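Local coordinates for protein putative agmatinase (Clostridium difficile, PDB 3LHL) that probably hydrolyses agmatine to putrescine and urea, as a manganese-dependent member of the arginase family, at residues F29-M34 / Y60-I65; L50-Y55 / I266-C271; K83-S88 / H109-D114; H174-M177 / D183-E186; I239-C244 / L272-K277. One frame throughout, in Å; residues are numbered along the deposited sequence.

Contact 1: residues F29-M34 / Y60-I65; sequences FASSSM and YGDLEI
Ser31 and Asp62 join the first turn of helix 30-38 to strand 57-62 through one hydrogen bond and very little apolar packing. The hydroxyl is the donor, with Ser31 OG 2.7 Å from Asp62 OD1. It meets the oxygen from above the carboxylate plane, about 40° out of it. The position of OG between the backbone N and the carbonyl carbon of Ser31 (chi1 63°) lets the short side chain reach toward the strand.

An ionic partner lies one turn further along the same helix. Asp62 OD2 also forms a salt bridge with Arg35 NH1, so the helix grips the carboxylate with a hydroxyl and a charge. This pairing should favour the ionised aspartate and limit its rotation.

Van der Waals contact adds little, since Ser32 CB comes only within 4.4 Å of Asp62 OD2. The helical turn itself is closed by the backbone bonds from Ser33 N to Phe29 O and from Met34 N to Ala30 O. Its inner side rests on the core, where Ser31 and Met34 touch Ile94 of strand 90-95. Strand 57-62 is the outermost strand on this side of the eight-stranded parallel sheet, and the contact is a polar tie between a helix and the sheet edge in the alpha/beta fold of the arginase family.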
# COMPACT_ATOMS: atom_id res chain seq x y z
N PHE A 29 6.12 -11.99 -7.00
CA PHE A 29 7.47 -12.19 -6.47
C PHE A 29 8.02 -11.07 -5.59
O PHE A 29 9.15 -11.16 -5.11
CB PHE A 29 8.44 -12.40 -7.63
CG PHE A 29 8.13 -13.61 -8.46
CD1 PHE A 29 8.22 -14.89 -7.92
CD2 PHE A 29 7.77 -13.48 -9.80
CE1 PHE A 29 7.96 -16.02 -8.69
CE2 PHE A 29 7.51 -14.61 -10.59
CZ PHE A 29 7.60 -15.88 -10.04
N ALA A 30 7.23 -10.03 -5.39
CA ALA A 30 7.64 -8.89 -4.59
C ALA A 30 8.30 -9.20 -3.24
O ALA A 30 9.47 -8.92 -3.03
CB ALA A 30 6.45 -7.95 -4.40
N SER A 31 7.54 -9.79 -2.31
CA SER A 31 8.07 -10.09 -0.98
C SER A 31 9.25 -11.06 -0.98
O SER A 31 10.21 -10.86 -0.23
CB SER A 31 6.96 -10.61 -0.06
OG SER A 31 6.42 -11.83 -0.53
N SER A 32 9.19 -12.11 -1.79
CA SER A 32 10.28 -13.07 -1.84
C SER A 32 11.53 -12.44 -2.44
O SER A 32 12.65 -12.76 -2.06
CB SER A 32 9.87 -14.31 -2.65
OG SER A 32 9.53 -13.95 -3.97
N SER A 33 11.34 -11.54 -3.40
CA SER A 33 12.48 -10.87 -4.00
C SER A 33 13.10 -9.92 -2.97
O SER A 33 14.32 -9.79 -2.88
CB SER A 33 12.03 -10.08 -5.23
OG SER A 33 13.11 -9.35 -5.78
N MSE A 34 12.25 -9.27 -2.19
CA MSE A 34 12.73 -8.34 -1.17
C MSE A 34 13.38 -9.10 -0.01
O MSE A 34 14.27 -8.57 0.66
CB MSE A 34 11.57 -7.51 -0.62
CG MSE A 34 10.86 -6.65 -1.66
SE MSE A 34 9.30 -5.80 -0.88
CE MSE A 34 7.97 -6.32 -2.16
N TYR A 60 6.06 -12.29 9.68
CA TYR A 60 5.21 -13.47 9.53
C TYR A 60 5.49 -14.26 8.26
O TYR A 60 4.92 -15.33 8.05
CB TYR A 60 3.74 -13.07 9.57
CG TYR A 60 2.92 -13.81 10.60
CD1 TYR A 60 3.45 -14.11 11.86
CD2 TYR A 60 1.59 -14.15 10.35
CE1 TYR A 60 2.68 -14.74 12.84
CE2 TYR A 60 0.81 -14.78 11.33
CZ TYR A 60 1.36 -15.07 12.57
OH TYR A 60 0.58 -15.67 13.54
N GLY A 61 6.38 -13.75 7.41
CA GLY A 61 6.69 -14.43 6.17
C GLY A 61 5.57 -14.31 5.16
O GLY A 61 4.72 -13.42 5.24
N ASP A 62 5.55 -15.22 4.19
CA ASP A 62 4.52 -15.19 3.16
C ASP A 62 3.29 -16.01 3.53
O ASP A 62 3.40 -17.10 4.11
CB ASP A 62 5.08 -15.69 1.83
CG ASP A 62 6.18 -14.80 1.29
OD1 ASP A 62 6.08 -13.57 1.48
OD2 ASP A 62 7.13 -15.33 0.67
N LEU A 63 2.13 -15.46 3.20
CA LEU A 63 0.87 -16.13 3.47
C LEU A 63 0.70 -17.24 2.45
O LEU A 63 0.89 -17.03 1.25
CB LEU A 63 -0.28 -15.13 3.34
CG LEU A 63 -1.69 -15.72 3.41
CD1 LEU A 63 -1.94 -16.35 4.79
CD2 LEU A 63 -2.70 -14.62 3.11
N GLU A 64 0.36 -18.44 2.92
CA GLU A 64 0.16 -19.55 2.01
C GLU A 64 -1.19 -19.33 1.35
O GLU A 64 -2.20 -19.19 2.03
CB GLU A 64 0.15 -20.88 2.77
CG GLU A 64 0.18 -22.10 1.87
CD GLU A 64 0.04 -23.41 2.64
OE1 GLU A 64 0.84 -23.65 3.57
OE2 GLU A 64 -0.87 -24.19 2.30
N ILE A 65 -1.21 -19.26 0.03
CA ILE A 65 -2.47 -19.04 -0.67
C ILE A 65 -2.77 -20.09 -1.72
O ILE A 65 -1.86 -20.68 -2.31
CB ILE A 65 -2.48 -17.65 -1.35
CG1 ILE A 65 -1.32 -17.55 -2.34
CG2 ILE A 65 -2.38 -16.55 -0.29
CD1 ILE A 65 -1.27 -16.23 -3.10

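Contact 2: residues L50-Y55 / I266-C271; sequences LDLEDY and ILRELC
Leu52 and Arg268 meet at a slant, the leucine fork lying against the aliphatic base of the arginine. Leu52 CD1 is 3.6 Å from Arg268 CG, and its CG is nearly as close. The other branch turns along the helix to the residue one turn on, placing Leu52 CD2 3.9 Å from Cys271 CB. A single leucine therefore spans two residues on one side of helix 258-278, and the contact between the two segments is entirely apolar.

The arginine has its CG anti to the backbone N, then bends at chi3 (69°), which turns NE toward the carboxylate of the next residue. There Arg268 NE donates to Glu269 OE2 at 2.7 Å in a salt bridge. The oxygen lies close to the guanidinium plane, whereas the nitrogen stands above the carboxylate plane, 38° out of it. Second partners fix both groups: Arg268 NH1 bonds to Glu42 O, and Glu269 OE1 to Ser45 OG. The largely buried charges thus compensate one another while the methylene chain is left to the leucine.

Leu52 is presented by a tight turn. Asp51 OD1 accepts from Glu53 N at 3.0 Å, and Asp54 N bonds to Asp51 O. This is an Asx turn running into the short 3-10 segment 52-54, which docks against the long C-terminal helix of the arginase fold.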
# COMPACT_ATOMS: atom_id res chain seq x y z
N LEU A 50 15.65 6.87 13.18
CA LEU A 50 14.97 5.79 13.90
C LEU A 50 15.69 4.52 13.49
O LEU A 50 16.28 4.46 12.42
CB LEU A 50 13.50 5.72 13.49
CG LEU A 50 12.62 6.92 13.86
CD1 LEU A 50 11.23 6.75 13.25
CD2 LEU A 50 12.52 7.05 15.37
N ASP A 51 15.63 3.49 14.34
CA ASP A 51 16.31 2.23 14.05
C ASP A 51 15.37 1.05 14.27
O ASP A 51 14.77 0.93 15.34
CB ASP A 51 17.54 2.08 14.97
CG ASP A 51 18.56 1.09 14.43
OD1 ASP A 51 18.20 -0.06 14.13
OD2 ASP A 51 19.74 1.48 14.32
N LEU A 52 15.25 0.18 13.28
CA LEU A 52 14.39 -0.99 13.39
C LEU A 52 14.66 -1.82 14.64
O LEU A 52 13.77 -2.49 15.16
CB LEU A 52 14.54 -1.89 12.16
CG LEU A 52 13.85 -1.41 10.87
CD1 LEU A 52 14.14 -2.39 9.73
CD2 LEU A 52 12.34 -1.30 11.10
N GLU A 53 15.90 -1.75 15.14
CA GLU A 53 16.30 -2.51 16.31
C GLU A 53 15.66 -2.09 17.63
O GLU A 53 15.70 -2.83 18.61
CB GLU A 53 17.83 -2.47 16.46
CG GLU A 53 18.57 -3.14 15.32
CD GLU A 53 20.08 -3.08 15.49
OE1 GLU A 53 20.63 -1.96 15.53
OE2 GLU A 53 20.70 -4.16 15.57
N ASP A 54 15.06 -0.90 17.66
CA ASP A 54 14.42 -0.44 18.89
C ASP A 54 12.96 -0.87 18.97
O ASP A 54 12.25 -0.48 19.89
CB ASP A 54 14.46 1.09 18.98
CG ASP A 54 15.87 1.65 18.91
OD1 ASP A 54 16.79 1.02 19.47
OD2 ASP A 54 16.04 2.73 18.31
N TYR A 55 12.52 -1.69 18.02
CA TYR A 55 11.12 -2.09 18.02
C TYR A 55 10.83 -3.58 17.90
O TYR A 55 11.67 -4.36 17.45
CB TYR A 55 10.39 -1.36 16.89
CG TYR A 55 10.65 0.12 16.87
CD1 TYR A 55 10.09 0.96 17.84
CD2 TYR A 55 11.50 0.69 15.92
CE1 TYR A 55 10.37 2.32 17.86
CE2 TYR A 55 11.79 2.05 15.93
CZ TYR A 55 11.23 2.85 16.91
OH TYR A 55 11.54 4.19 16.95
N ILE A 266 11.50 1.53 1.42
CA ILE A 266 10.18 2.05 1.74
C ILE A 266 9.58 1.21 2.86
O ILE A 266 8.97 1.73 3.79
CB ILE A 266 9.27 2.06 0.49
CG1 ILE A 266 9.75 3.15 -0.47
CG2 ILE A 266 7.81 2.30 0.89
CD1 ILE A 266 8.93 3.25 -1.75
N LEU A 267 9.77 -0.10 2.77
CA LEU A 267 9.25 -1.00 3.80
C LEU A 267 9.84 -0.61 5.15
O LEU A 267 9.12 -0.50 6.15
CB LEU A 267 9.62 -2.45 3.46
CG LEU A 267 9.37 -3.49 4.55
CD1 LEU A 267 7.89 -3.52 4.92
CD2 LEU A 267 9.83 -4.85 4.06
N ARG A 268 11.15 -0.39 5.18
CA ARG A 268 11.82 -0.02 6.43
C ARG A 268 11.28 1.27 7.04
O ARG A 268 10.89 1.29 8.21
CB ARG A 268 13.32 0.13 6.23
CG ARG A 268 14.06 0.41 7.53
CD ARG A 268 15.52 0.74 7.29
NE ARG A 268 15.66 2.04 6.63
CZ ARG A 268 16.78 2.47 6.06
NH1 ARG A 268 17.86 1.70 6.05
NH2 ARG A 268 16.81 3.67 5.50
N GLU A 269 11.27 2.35 6.26
CA GLU A 269 10.80 3.64 6.76
C GLU A 269 9.37 3.55 7.30
O GLU A 269 9.06 4.14 8.33
CB GLU A 269 10.88 4.70 5.66
CG GLU A 269 12.22 4.74 4.92
CD GLU A 269 13.41 5.01 5.83
OE1 GLU A 269 13.94 6.15 5.82
OE2 GLU A 269 13.83 4.08 6.56
N LEU A 270 8.51 2.82 6.60
CA LEU A 270 7.12 2.68 7.04
C LEU A 270 7.03 1.92 8.35
O LEU A 270 6.25 2.30 9.22
CB LEU A 270 6.28 2.00 5.97
CG LEU A 270 5.93 2.89 4.77
CD1 LEU A 270 5.19 2.08 3.72
CD2 LEU A 270 5.08 4.06 5.24
N CYS A 271 7.81 0.86 8.50
CA CYS A 271 7.79 0.09 9.74
C CYS A 271 8.24 1.01 10.87
O CYS A 271 7.63 1.05 11.93
CB CYS A 271 8.74 -1.11 9.65
SG CYS A 271 8.12 -2.51 8.68

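Contact 3: residues K83-S88 / H109-D114; sequences KIVRDS and HEKYND. With PO4 (phosphate ion), chain G.
Val85 and Lys111 have matching first torsions, with Val85 CG1 and Lys111 CG each anti to the backbone N (chi1 173° in both). This sends a methyl group of one helix against the methylenes of an extended lysine chain from the other. The two side chains lie obliquely, with Val85 CG1 3.8 Å from Lys111 CD and only slightly further from its CB. The valine is buried, whereas the lysine runs over it as a lid of methylenes and takes its charge to the surface.

The ammonium ends beside the next residue of its own segment: Lys111 NZ donates to Tyr112 OH at 3.1 Å. The chain also passes over the tyrosine, placing Lys111 CG 4.1 Å above the centre of one ring face. Ser88 OG stands 4.2 Å from Lys111 NZ, a loose approach.

Arg86 points away from this interface. Its NE forms a salt bridge with Asp87 OD1 at 2.9 Å, while Arg86 NH1 donates at 2.8 Å to O2 of a phosphate ion, probably from the crystallisation liquor. One guanidinium face rests on Lys83 CA, and Asp87 OD2 has a further partner in Tyr5 OH, which should steady the aspartate that holds the arginine.

Helix 70-86 closes here. Ser88, with positive phi (58°), donates from its N to Val85 O at 2.9 Å, and Lys89 N reaches back to Ile84 O. The contact thus joins a Schellman motif to the end of neighbouring helix 101-111 in the helical layer of the arginase fold.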
# COMPACT_ATOMS: atom_id res chain seq x y z
N LYS A 83 -7.24 -11.92 11.88
CA LYS A 83 -6.62 -12.40 13.10
C LYS A 83 -5.66 -11.35 13.68
O LYS A 83 -5.62 -11.15 14.89
CB LYS A 83 -5.90 -13.72 12.83
CG LYS A 83 -6.85 -14.83 12.42
CD LYS A 83 -6.10 -16.02 11.85
CE LYS A 83 -7.08 -17.04 11.27
NZ LYS A 83 -6.38 -18.14 10.55
N ILE A 84 -4.91 -10.68 12.81
CA ILE A 84 -3.97 -9.66 13.27
C ILE A 84 -4.75 -8.49 13.89
O ILE A 84 -4.42 -8.02 14.98
CB ILE A 84 -3.09 -9.14 12.11
CG1 ILE A 84 -2.23 -10.28 11.57
CG2 ILE A 84 -2.22 -7.98 12.59
CD1 ILE A 84 -1.49 -9.95 10.29
N VAL A 85 -5.78 -8.04 13.19
CA VAL A 85 -6.60 -6.94 13.69
C VAL A 85 -7.27 -7.35 15.00
O VAL A 85 -7.32 -6.57 15.96
CB VAL A 85 -7.70 -6.56 12.68
CG1 VAL A 85 -8.65 -5.53 13.30
CG2 VAL A 85 -7.06 -6.01 11.40
N ARG A 86 -7.79 -8.57 15.03
CA ARG A 86 -8.47 -9.11 16.20
C ARG A 86 -7.55 -9.11 17.42
O ARG A 86 -7.99 -8.87 18.54
CB ARG A 86 -8.94 -10.54 15.93
CG ARG A 86 -9.51 -11.26 17.15
CD ARG A 86 -9.45 -12.77 16.96
NE ARG A 86 -8.06 -13.21 16.82
CZ ARG A 86 -7.69 -14.38 16.32
NH1 ARG A 86 -8.60 -15.26 15.91
NH2 ARG A 86 -6.40 -14.68 16.23
N ASP A 87 -6.27 -9.37 17.19
CA ASP A 87 -5.30 -9.41 18.27
C ASP A 87 -4.75 -8.03 18.62
O ASP A 87 -3.73 -7.92 19.28
CB ASP A 87 -4.15 -10.36 17.90
CG ASP A 87 -4.62 -11.78 17.69
OD1 ASP A 87 -5.71 -12.14 18.20
OD2 ASP A 87 -3.90 -12.56 17.01
N SER A 88 -5.45 -6.99 18.16
CA SER A 88 -5.03 -5.61 18.43
C SER A 88 -3.62 -5.31 17.93
O SER A 88 -2.80 -4.75 18.65
CB SER A 88 -5.10 -5.31 19.93
OG SER A 88 -6.44 -5.36 20.40
N HIS A 109 -11.52 -2.58 8.35
CA HIS A 109 -12.76 -1.81 8.44
C HIS A 109 -13.78 -2.47 9.37
O HIS A 109 -14.60 -1.79 9.98
CB HIS A 109 -13.36 -1.63 7.04
CG HIS A 109 -14.64 -0.86 7.02
ND1 HIS A 109 -15.87 -1.45 6.86
CD2 HIS A 109 -14.88 0.46 7.20
CE1 HIS A 109 -16.82 -0.54 6.94
NE2 HIS A 109 -16.25 0.63 7.15
N GLU A 110 -13.71 -3.79 9.48
CA GLU A 110 -14.62 -4.54 10.35
C GLU A 110 -14.57 -4.00 11.78
O GLU A 110 -15.58 -3.92 12.46
CB GLU A 110 -14.26 -6.03 10.37
CG GLU A 110 -14.38 -6.73 9.03
CD GLU A 110 -15.81 -6.73 8.50
OE1 GLU A 110 -16.42 -5.64 8.44
OE2 GLU A 110 -16.32 -7.81 8.13
N LYS A 111 -13.37 -3.65 12.23
CA LYS A 111 -13.20 -3.13 13.58
C LYS A 111 -13.28 -1.61 13.62
O LYS A 111 -13.91 -1.04 14.52
CB LYS A 111 -11.86 -3.58 14.16
CG LYS A 111 -11.54 -2.95 15.50
CD LYS A 111 -10.13 -3.26 15.96
CE LYS A 111 -9.79 -2.49 17.22
NZ LYS A 111 -8.40 -2.77 17.66
N TYR A 112 -12.65 -0.95 12.66
CA TYR A 112 -12.63 0.51 12.59
C TYR A 112 -13.62 1.02 11.54
O TYR A 112 -13.22 1.41 10.44
CB TYR A 112 -11.22 0.98 12.25
CG TYR A 112 -10.19 0.61 13.30
CD1 TYR A 112 -10.10 1.33 14.50
CD2 TYR A 112 -9.28 -0.42 13.09
CE1 TYR A 112 -9.13 1.02 15.46
CE2 TYR A 112 -8.31 -0.74 14.04
CZ TYR A 112 -8.23 -0.01 15.22
OH TYR A 112 -7.24 -0.27 16.15
N ASN A 113 -14.90 1.03 11.89
CA ASN A 113 -15.94 1.47 10.97
C ASN A 113 -15.71 2.87 10.44
O ASN A 113 -15.97 3.15 9.27
CB ASN A 113 -17.30 1.42 11.67
CG ASN A 113 -18.46 1.53 10.69
OD1 ASN A 113 -19.44 2.24 10.94
ND2 ASN A 113 -18.36 0.81 9.57
N ASP A 114 -15.22 3.76 11.30
CA ASP A 114 -14.96 5.14 10.90
C ASP A 114 -13.49 5.31 10.53
O ASP A 114 -12.73 5.95 11.26
CB ASP A 114 -15.33 6.10 12.03
CG ASP A 114 -14.95 7.53 11.73
OD1 ASP A 114 -15.34 8.03 10.64
OD2 ASP A 114 -14.26 8.16 12.57
P PO4 G . -11.54 -17.19 15.92
O1 PO4 G . -12.17 -17.09 14.58
O2 PO4 G . -11.26 -15.83 16.45
O3 PO4 G . -12.45 -17.90 16.85
O4 PO4 G . -10.26 -17.95 15.81

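Contact 4: residues H174-M177 / D183-E186; sequences HTYM and DTFE
Outermost strand 176-179 of the parallel sheet is followed, after a short loop, by helix 185-191, and Tyr176 and Thr184 tie the two ends of this connection together. The side chains approach from opposite directions and meet at their hydroxyls, Tyr176 OH donating to Thr184 OG1 at 2.8 Å. The threonine oxygen lies in the plane of the ring, at its edge, as suits a phenolic proton that prefers that plane. With Tyr176 CG anti to the backbone N (chi1 166°), the ring is directed toward the residue just before the helix. The bond also brings Thr184 CB to 3.3 Å and Thr184 CG2 to 3.6 Å from Tyr176 OH.

The same threonine oxygen also bonds to Glu178 OE1, from the strand itself. Phe185, by contrast, turns away into the interior, where its ring meets Phe120 and Phe156 edge-to-face.

Thr184 OG1 therefore links the two, accepting from the tyrosine and bonded in turn to a carboxylate. Such a chain of hydroxyls is expected to be cooperative, with the negative charge of Glu178 strengthening the threonine as an acceptor.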
# COMPACT_ATOMS: atom_id res chain seq x y z
N HIS A 174 -16.39 12.07 -5.20
CA HIS A 174 -16.57 10.86 -4.42
C HIS A 174 -15.30 10.52 -3.63
O HIS A 174 -15.33 9.72 -2.69
CB HIS A 174 -16.98 9.70 -5.32
CG HIS A 174 -18.37 9.84 -5.87
ND1 HIS A 174 -19.48 9.90 -5.07
CD2 HIS A 174 -18.82 9.94 -7.15
CE1 HIS A 174 -20.56 10.03 -5.82
NE2 HIS A 174 -20.18 10.06 -7.09
N THR A 175 -14.18 11.13 -4.01
CA THR A 175 -12.91 10.92 -3.32
C THR A 175 -12.11 12.20 -3.45
O THR A 175 -12.40 13.03 -4.30
CB THR A 175 -12.05 9.79 -3.95
OG1 THR A 175 -11.44 10.28 -5.15
CG2 THR A 175 -12.90 8.57 -4.28
N TYR A 176 -11.10 12.35 -2.61
CA TYR A 176 -10.22 13.51 -2.71
C TYR A 176 -9.06 13.00 -3.56
O TYR A 176 -8.53 11.92 -3.30
CB TYR A 176 -9.69 13.95 -1.35
CG TYR A 176 -8.54 14.91 -1.51
CD1 TYR A 176 -8.77 16.26 -1.76
CD2 TYR A 176 -7.22 14.46 -1.48
CE1 TYR A 176 -7.71 17.14 -1.99
CE2 TYR A 176 -6.15 15.33 -1.71
CZ TYR A 176 -6.41 16.67 -1.96
OH TYR A 176 -5.37 17.53 -2.18
N MSE A 177 -8.66 13.77 -4.56
CA MSE A 177 -7.57 13.34 -5.41
C MSE A 177 -6.61 14.44 -5.81
O MSE A 177 -7.03 15.47 -6.33
CB MSE A 177 -8.14 12.69 -6.68
CG MSE A 177 -7.08 12.23 -7.66
SE MSE A 177 -7.84 11.51 -9.30
CE MSE A 177 -8.48 9.81 -8.61
N ASP A 183 2.10 17.00 -3.26
CA ASP A 183 2.35 18.22 -2.49
C ASP A 183 1.34 18.56 -1.40
O ASP A 183 1.69 19.20 -0.41
CB ASP A 183 2.50 19.41 -3.44
CG ASP A 183 3.64 19.22 -4.42
OD1 ASP A 183 4.79 19.01 -3.97
OD2 ASP A 183 3.40 19.29 -5.65
N THR A 184 0.09 18.15 -1.58
CA THR A 184 -0.95 18.44 -0.61
C THR A 184 -1.02 17.44 0.55
O THR A 184 -1.82 17.61 1.47
CB THR A 184 -2.35 18.48 -1.27
OG1 THR A 184 -2.67 17.17 -1.76
CG2 THR A 184 -2.37 19.47 -2.42
N PHE A 185 -0.17 16.42 0.51
CA PHE A 185 -0.19 15.39 1.55
C PHE A 185 -0.10 15.90 2.99
O PHE A 185 -0.86 15.46 3.85
CB PHE A 185 0.92 14.36 1.33
CG PHE A 185 0.77 13.11 2.17
CD1 PHE A 185 -0.38 12.33 2.07
CD2 PHE A 185 1.76 12.74 3.08
CE1 PHE A 185 -0.55 11.18 2.87
CE2 PHE A 185 1.60 11.60 3.89
CZ PHE A 185 0.44 10.82 3.78
N GLU A 186 0.81 16.83 3.26
CA GLU A 186 0.95 17.36 4.61
C GLU A 186 -0.34 18.02 5.08
O GLU A 186 -0.75 17.86 6.23
CB GLU A 186 2.11 18.36 4.68
CG GLU A 186 2.36 18.92 6.09
CD GLU A 186 3.68 19.67 6.19
OE1 GLU A 186 4.20 20.11 5.15
OE2 GLU A 186 4.20 19.83 7.32

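Contact 5: residues I239-C244 / L272-K277; sequences INIVGC and LIISDK
Lys277 passes its aliphatic chain beside the backbone of Ile239 and ends in an ammonium group gripped by two main-chain oxygens. Lys277 NZ hydrogen-bonds to Ser237 O and, weakly, to Lys235 O, both at the end of helix 229-235 or just after it. On the way the chain brushes the carbonyl just before the strand, with Lys277 CD 3.5 Å from Ile239 O and CE at 3.7 Å. The bend at its end (chi4 -51°) turns the nitrogen to these acceptors, and their partial negative charge is likely to stabilise the ammonium.

The rest of the contact is apolar and turns on Ile274. Its terminal methyl fits between two strand residues: Ile274 CD1 lies 4.1 Å from Ile241 CG2 and 4.0 Å from Cys244 CB. The two isoleucines cross at about a right angle, with a second touch from Ile241 CD1 to Ile274 CG1 at 4.2 Å. These distances are those of ordinary van der Waals packing, without strain.

Ile241 and Cys244 both face the helix although they are three residues apart. Between them Val242 points away, and its psi of 1° departs from an extended strand, which is consistent with the break in alternation.

Strand 240-247 lies in the middle of the sheet, flanked by strands 90-95 and 196-202, and Leu199 of the latter touches both Ile241 and Cys244. Ile234 of helix 229-235 closes one side against Ile241 and Lys277, while Leu10 of strand 10-15 meets Ile274, so helix 258-278 is seated over the sheet centre.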
# COMPACT_ATOMS: atom_id res chain seq x y z
N ILE A 239 -1.83 11.04 12.97
CA ILE A 239 -2.77 10.12 12.36
C ILE A 239 -2.46 8.73 12.90
O ILE A 239 -1.32 8.42 13.23
CB ILE A 239 -2.69 10.09 10.81
CG1 ILE A 239 -1.32 9.59 10.36
CG2 ILE A 239 -2.97 11.46 10.25
CD1 ILE A 239 -1.24 9.32 8.87
N ASN A 240 -3.49 7.89 12.99
CA ASN A 240 -3.31 6.54 13.50
C ASN A 240 -3.45 5.50 12.40
O ASN A 240 -4.55 5.22 11.91
CB ASN A 240 -4.33 6.29 14.62
CG ASN A 240 -4.15 4.94 15.29
OD1 ASN A 240 -3.03 4.47 15.46
ND2 ASN A 240 -5.26 4.33 15.70
N ILE A 241 -2.32 4.94 11.98
CA ILE A 241 -2.34 3.92 10.94
C ILE A 241 -2.65 2.57 11.59
O ILE A 241 -1.86 2.05 12.36
CB ILE A 241 -0.98 3.86 10.20
CG1 ILE A 241 -0.72 5.21 9.52
CG2 ILE A 241 -1.00 2.75 9.16
CD1 ILE A 241 0.62 5.31 8.81
N VAL A 242 -3.82 2.03 11.27
CA VAL A 242 -4.24 0.75 11.83
C VAL A 242 -4.11 -0.39 10.84
O VAL A 242 -4.44 -1.54 11.15
CB VAL A 242 -5.71 0.84 12.31
CG1 VAL A 242 -5.80 1.79 13.50
CG2 VAL A 242 -6.61 1.31 11.18
N GLY A 243 -3.61 -0.06 9.65
CA GLY A 243 -3.42 -1.05 8.61
C GLY A 243 -2.58 -0.42 7.51
O GLY A 243 -2.73 0.77 7.22
N CYS A 244 -1.72 -1.21 6.88
CA CYS A 244 -0.86 -0.67 5.82
C CYS A 244 -0.41 -1.73 4.82
O CYS A 244 -0.40 -2.93 5.12
CB CYS A 244 0.37 -0.01 6.46
SG CYS A 244 1.55 0.73 5.31
N LEU A 272 9.31 1.75 10.63
CA LEU A 272 9.83 2.67 11.63
C LEU A 272 8.75 3.67 12.04
O LEU A 272 8.44 3.82 13.23
CB LEU A 272 11.05 3.40 11.09
CG LEU A 272 12.29 2.51 10.92
CD1 LEU A 272 13.40 3.27 10.22
CD2 LEU A 272 12.74 2.02 12.29
N ILE A 273 8.17 4.34 11.06
CA ILE A 273 7.13 5.33 11.30
C ILE A 273 5.96 4.79 12.12
O ILE A 273 5.55 5.41 13.10
CB ILE A 273 6.63 5.90 9.95
CG1 ILE A 273 7.20 7.30 9.75
CG2 ILE A 273 5.11 5.91 9.87
CD1 ILE A 273 8.70 7.34 9.85
N ILE A 274 5.44 3.64 11.72
CA ILE A 274 4.31 3.05 12.42
C ILE A 274 4.73 2.53 13.79
O ILE A 274 4.05 2.79 14.79
CB ILE A 274 3.70 1.88 11.59
CG1 ILE A 274 3.23 2.41 10.23
CG2 ILE A 274 2.52 1.27 12.33
CD1 ILE A 274 2.80 1.32 9.28
N SER A 275 5.85 1.83 13.85
CA SER A 275 6.35 1.28 15.10
C SER A 275 6.58 2.35 16.15
O SER A 275 6.30 2.16 17.33
CB SER A 275 7.64 0.50 14.87
OG SER A 275 7.39 -0.65 14.09
N ASP A 276 7.10 3.50 15.72
CA ASP A 276 7.38 4.59 16.64
C ASP A 276 6.11 5.17 17.24
O ASP A 276 6.08 5.51 18.43
CB ASP A 276 8.17 5.70 15.94
CG ASP A 276 8.63 6.77 16.91
OD1 ASP A 276 9.36 6.44 17.86
OD2 ASP A 276 8.25 7.95 16.73
N LYS A 277 5.06 5.29 16.44
CA LYS A 277 3.80 5.84 16.93
C LYS A 277 3.18 4.93 17.97
O LYS A 277 2.69 5.40 19.00
CB LYS A 277 2.81 6.06 15.78
CG LYS A 277 3.17 7.23 14.89
CD LYS A 277 1.98 7.65 14.03
CE LYS A 277 2.34 8.88 13.22
NZ LYS A 277 2.90 9.93 14.10

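Overall arrangement
Contacts 1 and 4 mark the two edges of the eight-stranded parallel sheet, at strands 57-62 and 176-179, with centres 31 Å apart on opposite sides of the chain's centre. Contact 5 lies at the central strand 240-247. It shares helix 258-278 with contact 2, whose centre is 11 Å away, and the two touch through Tyr55 with Ser275 and Asp276. Contact 3 reaches contact 5 by the packing of Tyr112 on Val242. Along the chain contacts 3 and 4 are nested within the loop closed by contact 2, in which the C-terminal helix returns to the N-terminal part and unites early and late elements of one arginase-family domain.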